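Local coordinates for 2-Keto-3-deoxy-(6-phospho-)gluconate aldolase (Thermoproteus tenax, PDB 2R91), which is an aldolase of the dihydrodipicolinate synthetase family, built as a closed eight-stranded beta/alpha (TIM) barrel with additional C-terminal helices, at residues A[10-24]-A[247-259]. Sequence-based numbering, arbitrary orientation.
Sequences TFRGGRLDPELFANH and VEIFQGYEAGEPR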
ATOM      1  N   THR A  10      26.021 -13.168 -15.461  1.00 19.75           N
ATOM      2  CA  THR A  10      27.337 -12.527 -15.434  1.00 21.95           C
ATOM      3  C   THR A  10      27.670 -11.881 -16.791  1.00 24.13           C
ATOM      4  O   THR A  10      28.147 -12.586 -17.691  1.00 24.56           O
ATOM      5  CB  THR A  10      28.443 -13.552 -15.095  1.00 22.79           C
ATOM      6  OG1 THR A  10      28.336 -14.664 -15.996  1.00 23.74           O
ATOM      7  CG2 THR A  10      28.315 -14.130 -13.644  1.00 22.82           C
ATOM      8  N   PHE A  11      27.432 -10.568 -16.940  1.00 22.89           N
ATOM      9  CA  PHE A  11      27.837  -9.823 -18.133  1.00 24.32           C
ATOM     10  C   PHE A  11      29.318  -9.404 -18.029  1.00 27.85           C
ATOM     11  O   PHE A  11      29.844  -9.148 -16.928  1.00 24.84           O
ATOM     12  CB  PHE A  11      26.999  -8.544 -18.333  1.00 23.35           C
ATOM     13  CG  PHE A  11      25.576  -8.795 -18.715  1.00 24.99           C
ATOM     14  CD1 PHE A  11      25.198  -8.832 -20.064  1.00 25.77           C
ATOM     15  CD2 PHE A  11      24.606  -8.985 -17.749  1.00 23.72           C
ATOM     16  CE1 PHE A  11      23.871  -9.078 -20.418  1.00 24.99           C
ATOM     17  CE2 PHE A  11      23.271  -9.196 -18.095  1.00 24.71           C
ATOM     18  CZ  PHE A  11      22.913  -9.261 -19.444  1.00 23.28           C
ATOM     19  N   ARG A  12      29.987  -9.352 -19.180  1.00 31.05           N
ATOM     20  CA  ARG A  12      31.286  -8.698 -19.294  1.00 36.54           C
ATOM     21  C   ARG A  12      31.412  -8.168 -20.712  1.00 38.62           C
ATOM     22  O   ARG A  12      31.071  -8.871 -21.669  1.00 38.92           O
ATOM     23  CB  ARG A  12      32.435  -9.658 -18.981  1.00 38.74           C
ATOM     24  CG  ARG A  12      33.796  -9.125 -19.402  1.00 42.63           C
ATOM     25  CD  ARG A  12      34.893 -10.159 -19.168  1.00 46.05           C
ATOM     26  NE  ARG A  12      35.199 -10.210 -17.744  1.00 50.04           N
ATOM     27  CZ  ARG A  12      35.984 -11.116 -17.163  1.00 52.32           C
ATOM     28  NH1 ARG A  12      36.567 -12.086 -17.884  1.00 52.87           N
ATOM     29  NH2 ARG A  12      36.177 -11.052 -15.839  1.00 53.11           N
ATOM     30  N   GLY A  13      31.889  -6.934 -20.845  1.00 41.71           N
ATOM     31  CA  GLY A  13      32.005  -6.297 -22.163  1.00 44.17           C
ATOM     32  C   GLY A  13      30.675  -6.163 -22.889  1.00 46.31           C
ATOM     33  O   GLY A  13      30.626  -6.181 -24.130  1.00 47.71           O
ATOM     34  N   GLY A  14      29.587  -6.057 -22.128  1.00 46.16           N
ATOM     35  CA  GLY A  14      28.256  -5.869 -22.714  1.00 45.48           C
ATOM     36  C   GLY A  14      27.497  -7.139 -23.044  1.00 45.06           C
ATOM     37  O   GLY A  14      26.288  -7.103 -23.321  1.00 46.97           O
ATOM     38  N   ARG A  15      28.177  -8.275 -23.003  1.00 43.29           N
ATOM     39  CA  ARG A  15      27.530  -9.538 -23.326  1.00 42.10           C
ATOM     40  C   ARG A  15      27.632 -10.511 -22.162  1.00 38.29           C
ATOM     41  O   ARG A  15      28.441 -10.309 -21.257  1.00 36.87           O
ATOM     42  CB  ARG A  15      28.186 -10.154 -24.578  1.00 43.67           C
ATOM     43  CG  ARG A  15      29.693 -10.356 -24.456  1.00 46.08           C
ATOM     44  CD  ARG A  15      30.319 -10.927 -25.747  1.00 47.43           C
ATOM     45  NE  ARG A  15      29.958 -10.151 -26.943  1.00 51.32           N
ATOM     46  CZ  ARG A  15      30.347 -10.443 -28.191  1.00 52.74           C
ATOM     47  NH1 ARG A  15      31.137 -11.495 -28.435  1.00 52.84           N
ATOM     48  NH2 ARG A  15      29.947  -9.676 -29.204  1.00 52.99           N
ATOM     49  N   LEU A  16      26.827 -11.568 -22.186  1.00 36.41           N
ATOM     50  CA  LEU A  16      26.974 -12.674 -21.245  1.00 35.39           C
ATOM     51  C   LEU A  16      28.317 -13.351 -21.364  1.00 36.28           C
ATOM     52  O   LEU A  16      28.757 -13.713 -22.474  1.00 37.05           O
ATOM     53  CB  LEU A  16      25.898 -13.734 -21.457  1.00 36.81           C
ATOM     54  CG  LEU A  16      24.472 -13.197 -21.524  1.00 38.58           C
ATOM     55  CD1 LEU A  16      23.493 -14.305 -21.829  1.00 38.65           C
ATOM     56  CD2 LEU A  16      24.090 -12.532 -20.202  1.00 38.14           C
ATOM     57  N   ASP A  17      28.961 -13.572 -20.222  1.00 33.02           N
ATOM     58  CA  ASP A  17      30.223 -14.265 -20.198  1.00 33.05           C
ATOM     59  C   ASP A  17      30.011 -15.633 -19.560  1.00 33.88           C
ATOM     60  O   ASP A  17      29.830 -15.730 -18.342  1.00 33.03           O
ATOM     61  CB  ASP A  17      31.248 -13.425 -19.441  1.00 32.55           C
ATOM     62  CG  ASP A  17      32.630 -14.024 -19.463  1.00 32.73           C
ATOM     63  OD1 ASP A  17      32.771 -15.251 -19.377  1.00 33.15           O
ATOM     64  OD2 ASP A  17      33.596 -13.242 -19.521  1.00 33.46           O
ATOM     65  N   PRO A  18      30.005 -16.704 -20.382  1.00 34.19           N
ATOM     66  CA  PRO A  18      29.684 -18.025 -19.863  1.00 34.64           C
ATOM     67  C   PRO A  18      30.844 -18.630 -19.087  1.00 34.56           C
ATOM     68  O   PRO A  18      30.639 -19.549 -18.312  1.00 35.24           O
ATOM     69  CB  PRO A  18      29.369 -18.835 -21.135  1.00 35.76           C
ATOM     70  CG  PRO A  18      30.131 -18.153 -22.220  1.00 35.54           C
ATOM     71  CD  PRO A  18      30.297 -16.721 -21.832  1.00 35.39           C
ATOM     72  N   GLU A  19      32.052 -18.106 -19.263  1.00 34.45           N
ATOM     73  CA  GLU A  19      33.170 -18.610 -18.472  1.00 35.45           C
ATOM     74  C   GLU A  19      33.054 -18.106 -17.030  1.00 33.57           C
ATOM     75  O   GLU A  19      33.214 -18.873 -16.087  1.00 32.94           O
ATOM     76  CB  GLU A  19      34.525 -18.215 -19.064  1.00 38.13           C
ATOM     77  CG  GLU A  19      34.897 -18.999 -20.342  1.00 44.16           C
ATOM     78  CD  GLU A  19      34.146 -18.511 -21.589  1.00 47.00           C
ATOM     79  OE1 GLU A  19      33.420 -19.334 -22.219  1.00 48.51           O
ATOM     80  OE2 GLU A  19      34.277 -17.299 -21.936  1.00 49.44           O
ATOM     81  N   LEU A  20      32.800 -16.811 -16.865  1.00 30.98           N
ATOM     82  CA  LEU A  20      32.512 -16.281 -15.509  1.00 28.81           C
ATOM     83  C   LEU A  20      31.327 -17.046 -14.885  1.00 26.26           C
ATOM     84  O   LEU A  20      31.396 -17.466 -13.737  1.00 27.08           O
ATOM     85  CB  LEU A  20      32.228 -14.787 -15.547  1.00 27.03           C
ATOM     86  CG  LEU A  20      33.374 -13.868 -15.908  1.00 28.65           C
ATOM     87  CD1 LEU A  20      32.876 -12.434 -15.892  1.00 27.46           C
ATOM     88  CD2 LEU A  20      34.580 -14.070 -14.938  1.00 28.50           C
ATOM     89  N   PHE A  21      30.271 -17.257 -15.661  1.00 25.03           N
ATOM     90  CA  PHE A  21      29.057 -17.917 -15.166  1.00 25.43           C
ATOM     91  C   PHE A  21      29.305 -19.352 -14.691  1.00 26.79           C
ATOM     92  O   PHE A  21      28.842 -19.758 -13.619  1.00 25.49           O
ATOM     93  CB  PHE A  21      27.968 -17.873 -16.246  1.00 25.55           C
ATOM     94  CG  PHE A  21      26.647 -18.418 -15.809  1.00 25.50           C
ATOM     95  CD1 PHE A  21      25.745 -17.619 -15.109  1.00 24.91           C
ATOM     96  CD2 PHE A  21      26.295 -19.737 -16.093  1.00 25.88           C
ATOM     97  CE1 PHE A  21      24.518 -18.121 -14.692  1.00 24.97           C
ATOM     98  CE2 PHE A  21      25.069 -20.248 -15.690  1.00 25.77           C
ATOM     99  CZ  PHE A  21      24.170 -19.428 -14.981  1.00 26.09           C
ATOM    100  N   ALA A  22      30.040 -20.117 -15.496  1.00 26.34           N
ATOM    101  CA  ALA A  22      30.346 -21.510 -15.191  1.00 26.91           C
ATOM    102  C   ALA A  22      31.224 -21.645 -13.969  1.00 25.71           C
ATOM    103  O   ALA A  22      31.009 -22.543 -13.190  1.00 25.63           O
ATOM    104  CB  ALA A  22      31.065 -22.202 -16.408  1.00 26.87           C
ATOM    105  N   ASN A  23      32.236 -20.795 -13.843  1.00 25.14           N
ATOM    106  CA  ASN A  23      33.104 -20.828 -12.684  1.00 26.90           C
ATOM    107  C   ASN A  23      32.258 -20.581 -11.432  1.00 25.43           C
ATOM    108  O   ASN A  23      32.359 -21.319 -10.450  1.00 24.72           O
ATOM    109  CB  ASN A  23      34.191 -19.750 -12.794  1.00 29.34           C
ATOM    110  CG  ASN A  23      35.055 -19.644 -11.534  1.00 32.40           C
ATOM    111  OD1 ASN A  23      35.886 -20.512 -11.268  1.00 32.90           O
ATOM    112  ND2 ASN A  23      34.870 -18.565 -10.760  1.00 31.47           N
ATOM    113  N   HIS A  24      31.417 -19.550 -11.501  1.00 23.79           N
ATOM    114  CA  HIS A  24      30.543 -19.169 -10.355  1.00 21.99           C
ATOM    115  C   HIS A  24      29.588 -20.306 -10.005  1.00 21.65           C
ATOM    116  O   HIS A  24      29.507 -20.729  -8.873  1.00 22.04           O
ATOM    117  CB  HIS A  24      29.754 -17.895 -10.703  1.00 19.67           C
ATOM    118  CG  HIS A  24      28.789 -17.463  -9.625  1.00 20.91           C
ATOM    119  ND1 HIS A  24      29.196 -17.188  -8.335  1.00 20.85           N
ATOM    120  CD2 HIS A  24      27.450 -17.243  -9.653  1.00 19.51           C
ATOM    121  CE1 HIS A  24      28.140 -16.828  -7.610  1.00 20.55           C
ATOM    122  NE2 HIS A  24      27.072 -16.852  -8.385  1.00 20.28           N
ATOM    123  N   VAL A 247      29.595 -11.381  -4.150  1.00 17.92           N
ATOM    124  CA  VAL A 247      30.281 -12.592  -4.639  1.00 19.41           C
ATOM    125  C   VAL A 247      31.801 -12.394  -4.677  1.00 19.19           C
ATOM    126  O   VAL A 247      32.556 -13.245  -4.193  1.00 19.92           O
ATOM    127  CB  VAL A 247      29.782 -13.021  -6.051  1.00 18.77           C
ATOM    128  CG1 VAL A 247      30.573 -14.279  -6.584  1.00 19.12           C
ATOM    129  CG2 VAL A 247      28.282 -13.295  -6.012  1.00 17.29           C
ATOM    130  N   GLU A 248      32.269 -11.289  -5.253  1.00 20.68           N
ATOM    131  CA  GLU A 248      33.725 -11.058  -5.297  1.00 23.02           C
ATOM    132  C   GLU A 248      34.304 -11.011  -3.877  1.00 23.09           C
ATOM    133  O   GLU A 248      35.308 -11.669  -3.567  1.00 21.93           O
ATOM    134  CB  GLU A 248      34.056  -9.761  -6.059  1.00 24.61           C
ATOM    135  CG  GLU A 248      33.437  -9.770  -7.449  1.00 30.28           C
ATOM    136  CD  GLU A 248      34.212  -9.004  -8.505  1.00 33.14           C
ATOM    137  OE1 GLU A 248      35.262  -8.363  -8.176  1.00 34.96           O
ATOM    138  OE2 GLU A 248      33.760  -9.061  -9.679  1.00 33.81           O
ATOM    139  N   ILE A 249      33.659 -10.229  -3.012  1.00 22.20           N
ATOM    140  CA  ILE A 249      34.107 -10.105  -1.612  1.00 23.21           C
ATOM    141  C   ILE A 249      34.228 -11.437  -0.874  1.00 22.04           C
ATOM    142  O   ILE A 249      35.275 -11.750  -0.302  1.00 21.84           O
ATOM    143  CB  ILE A 249      33.176  -9.176  -0.807  1.00 23.22           C
ATOM    144  CG1 ILE A 249      33.334  -7.731  -1.296  1.00 23.14           C
ATOM    145  CG2 ILE A 249      33.488  -9.281   0.724  1.00 24.04           C
ATOM    146  CD1 ILE A 249      32.218  -6.766  -0.781  1.00 23.04           C
ATOM    147  N   PHE A 250      33.169 -12.232  -0.886  1.00 20.50           N
ATOM    148  CA  PHE A 250      33.137 -13.422  -0.069  1.00 21.62           C
ATOM    149  C   PHE A 250      33.688 -14.683  -0.747  1.00 24.20           C
ATOM    150  O   PHE A 250      34.104 -15.632  -0.054  1.00 22.74           O
ATOM    151  CB  PHE A 250      31.718 -13.688   0.410  1.00 21.86           C
ATOM    152  CG  PHE A 250      31.227 -12.702   1.451  1.00 22.83           C
ATOM    153  CD1 PHE A 250      31.697 -12.756   2.764  1.00 23.03           C
ATOM    154  CD2 PHE A 250      30.286 -11.753   1.127  1.00 22.75           C
ATOM    155  CE1 PHE A 250      31.230 -11.849   3.735  1.00 23.81           C
ATOM    156  CE2 PHE A 250      29.819 -10.846   2.093  1.00 23.35           C
ATOM    157  CZ  PHE A 250      30.300 -10.890   3.377  1.00 22.89           C
ATOM    158  N   GLN A 251      33.636 -14.719  -2.082  1.00 24.62           N
ATOM    159  CA  GLN A 251      34.060 -15.926  -2.829  1.00 24.37           C
ATOM    160  C   GLN A 251      35.402 -15.739  -3.547  1.00 25.42           C
ATOM    161  O   GLN A 251      36.031 -16.709  -3.935  1.00 26.24           O
ATOM    162  CB  GLN A 251      32.975 -16.376  -3.836  1.00 23.69           C
ATOM    163  CG  GLN A 251      31.647 -16.753  -3.198  1.00 22.88           C
ATOM    164  CD  GLN A 251      31.819 -17.833  -2.144  1.00 25.87           C
ATOM    165  OE1 GLN A 251      32.502 -18.846  -2.384  1.00 25.62           O
ATOM    166  NE2 GLN A 251      31.215 -17.623  -0.952  1.00 23.17           N
ATOM    167  N   GLY A 252      35.825 -14.502  -3.744  1.00 25.81           N
ATOM    168  CA  GLY A 252      37.190 -14.238  -4.186  1.00 28.34           C
ATOM    169  C   GLY A 252      37.492 -14.461  -5.663  1.00 30.10           C
ATOM    170  O   GLY A 252      38.647 -14.722  -6.034  1.00 31.72           O
ATOM    171  N   TYR A 253      36.479 -14.355  -6.515  1.00 28.68           N
ATOM    172  CA  TYR A 253      36.707 -14.399  -7.966  1.00 28.48           C
ATOM    173  C   TYR A 253      35.840 -13.348  -8.642  1.00 29.40           C
ATOM    174  O   TYR A 253      34.893 -12.815  -8.033  1.00 28.09           O
ATOM    175  CB  TYR A 253      36.439 -15.803  -8.558  1.00 25.85           C
ATOM    176  CG  TYR A 253      35.093 -16.393  -8.199  1.00 24.37           C
ATOM    177  CD1 TYR A 253      33.908 -15.871  -8.721  1.00 24.49           C
ATOM    178  CD2 TYR A 253      35.009 -17.471  -7.331  1.00 24.94           C
ATOM    179  CE1 TYR A 253      32.642 -16.419  -8.354  1.00 22.79           C
ATOM    180  CE2 TYR A 253      33.790 -18.034  -6.985  1.00 24.38           C
ATOM    181  CZ  TYR A 253      32.611 -17.487  -7.500  1.00 24.01           C
ATOM    182  OH  TYR A 253      31.441 -18.069  -7.120  1.00 23.60           O
ATOM    183  N   GLU A 254      36.145 -13.072  -9.905  1.00 30.11           N
ATOM    184  CA  GLU A 254      35.407 -12.072 -10.668  1.00 33.67           C
ATOM    185  C   GLU A 254      34.008 -12.577 -10.960  1.00 30.36           C
ATOM    186  O   GLU A 254      33.822 -13.706 -11.400  1.00 28.36           O
ATOM    187  CB  GLU A 254      36.121 -11.733 -11.978  1.00 36.26           C
ATOM    188  CG  GLU A 254      37.330 -10.807 -11.830  1.00 40.58           C
ATOM    189  CD  GLU A 254      37.885 -10.348 -13.194  1.00 41.96           C
ATOM    190  OE1 GLU A 254      37.391 -10.846 -14.244  1.00 45.24           O
ATOM    191  OE2 GLU A 254      38.812  -9.487 -13.224  1.00 45.42           O
ATOM    192  N   ALA A 255      33.013 -11.730 -10.711  1.00 28.35           N
ATOM    193  CA  ALA A 255      31.620 -12.157 -10.824  1.00 27.10           C
ATOM    194  C   ALA A 255      30.923 -11.509 -12.010  1.00 25.79           C
ATOM    195  O   ALA A 255      29.725 -11.688 -12.177  1.00 24.20           O
ATOM    196  CB  ALA A 255      30.854 -11.793  -9.536  1.00 27.88           C
ATOM    197  N   GLY A 256      31.649 -10.707 -12.788  1.00 24.73           N
ATOM    198  CA  GLY A 256      31.022  -9.946 -13.877  1.00 24.09           C
ATOM    199  C   GLY A 256      30.153  -8.818 -13.332  1.00 25.29           C
ATOM    200  O   GLY A 256      30.349  -8.370 -12.193  1.00 24.00           O
ATOM    201  N   GLU A 257      29.160  -8.410 -14.126  1.00 23.60           N
ATOM    202  CA  GLU A 257      28.421  -7.155 -13.932  1.00 23.94           C
ATOM    203  C   GLU A 257      26.997  -7.352 -14.374  1.00 20.46           C
ATOM    204  O   GLU A 257      26.726  -8.222 -15.224  1.00 19.94           O
ATOM    205  CB  GLU A 257      28.971  -6.074 -14.869  1.00 27.56           C
ATOM    206  CG  GLU A 257      30.339  -5.616 -14.586  1.00 33.19           C
ATOM    207  CD  GLU A 257      30.689  -4.430 -15.443  1.00 35.18           C
ATOM    208  OE1 GLU A 257      30.363  -4.434 -16.658  1.00 36.37           O
ATOM    209  OE2 GLU A 257      31.267  -3.472 -14.876  1.00 39.19           O
ATOM    210  N   PRO A 258      26.073  -6.540 -13.827  1.00 20.50           N
ATOM    211  CA  PRO A 258      24.712  -6.462 -14.376  1.00 18.80           C
ATOM    212  C   PRO A 258      24.720  -5.494 -15.581  1.00 19.58           C
ATOM    213  O   PRO A 258      25.790  -5.156 -16.085  1.00 20.15           O
ATOM    214  CB  PRO A 258      23.891  -5.903 -13.202  1.00 18.84           C
ATOM    215  CG  PRO A 258      24.895  -5.013 -12.464  1.00 18.50           C
ATOM    216  CD  PRO A 258      26.247  -5.678 -12.623  1.00 19.50           C
ATOM    217  N   ARG A 259      23.555  -5.122 -16.081  1.00 19.37           N
ATOM    218  CA  ARG A 259      23.462  -4.218 -17.236  1.00 18.68           C
ATOM    219  C   ARG A 259      22.401  -3.145 -16.977  1.00 18.76           C
ATOM    220  O   ARG A 259      21.318  -3.440 -16.450  1.00 16.81           O
ATOM    221  CB  ARG A 259      23.133  -5.023 -18.514  1.00 18.64           C
ATOM    222  CG  ARG A 259      22.868  -4.206 -19.793  1.00 18.99           C
ATOM    223  CD  ARG A 259      22.576  -5.112 -21.026  1.00 19.51           C
ATOM    224  NE  ARG A 259      21.351  -5.913 -20.866  1.00 18.59           N
ATOM    225  CZ  ARG A 259      21.070  -6.981 -21.612  1.00 20.00           C
ATOM    226  NH1 ARG A 259      21.921  -7.355 -22.597  1.00 17.12           N
ATOM    227  NH2 ARG A 259      19.943  -7.664 -21.393  1.00 19.25           N
TER
HETATM  228  O   HOH W   1      32.773  -5.328 -18.668  1.00 47.00           O
HETATM  229  O   HOH W   2      29.116  -5.885 -19.334  1.00 34.31           O
HETATM  230  O   HOH W   3      33.414 -16.431 -12.000  1.00 27.53           O
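The F11 ring is sandwiched between R259 and L16. R259 CB sits over the centre of one face in a CH-pi contact, 4.2 Å from the ring centroid, while L16 CD2 covers the opposite face near the rim; E257 O lies at the edge, in plane. Because the R259 chain bends at chi3 (63°), its guanidinium turns back toward the ring, NH1 reaching 3.4 Å from F11 CE1 with the two planes 49° apart. A long arginine suits this place: CB packs on the aromatic face, F11 CZ meets the centre of the guanidinium face, and the charge pairs with E52. The Y253 ring carries N23 ND2 over one face, 3.4 Å from Y253 CG, the amide nearly upright on it at 82°. Tyrosine adds a hydroxyl at the edge, where OH hydrogen-bonds H24 ND1 over 2.7 Å; V247 CG1 packs against the same imidazole. Histidine offers two nitrogens, and with NE2 bonded to N199 OD1 the rotation of its ring is fixed. The backbone of F11 pairs with E257 in a single antiparallel, hydrogen-bonded bridge: F11 N gives a 3.0 Å bond to E257 O, and the return bond is weak. G256 passes close to F11 O and L20 CD1 with a positive phi, a course natural to a residue without CB. L20 CD2 rests on E254 O, while a water joins L20 O, N23 ND2 and E254 O. R12 lies between D17, met through charge with no N-H aimed at the oxygen, and E254, whose modelled approach is too short to trust. The contact ties the hairpin of strands 11-12 and 15-16 and the start of helix 18-30 to the loop leaving helix 239-251, with F21 and L16 packed against helix 50-63 and P258 against helix 239-251.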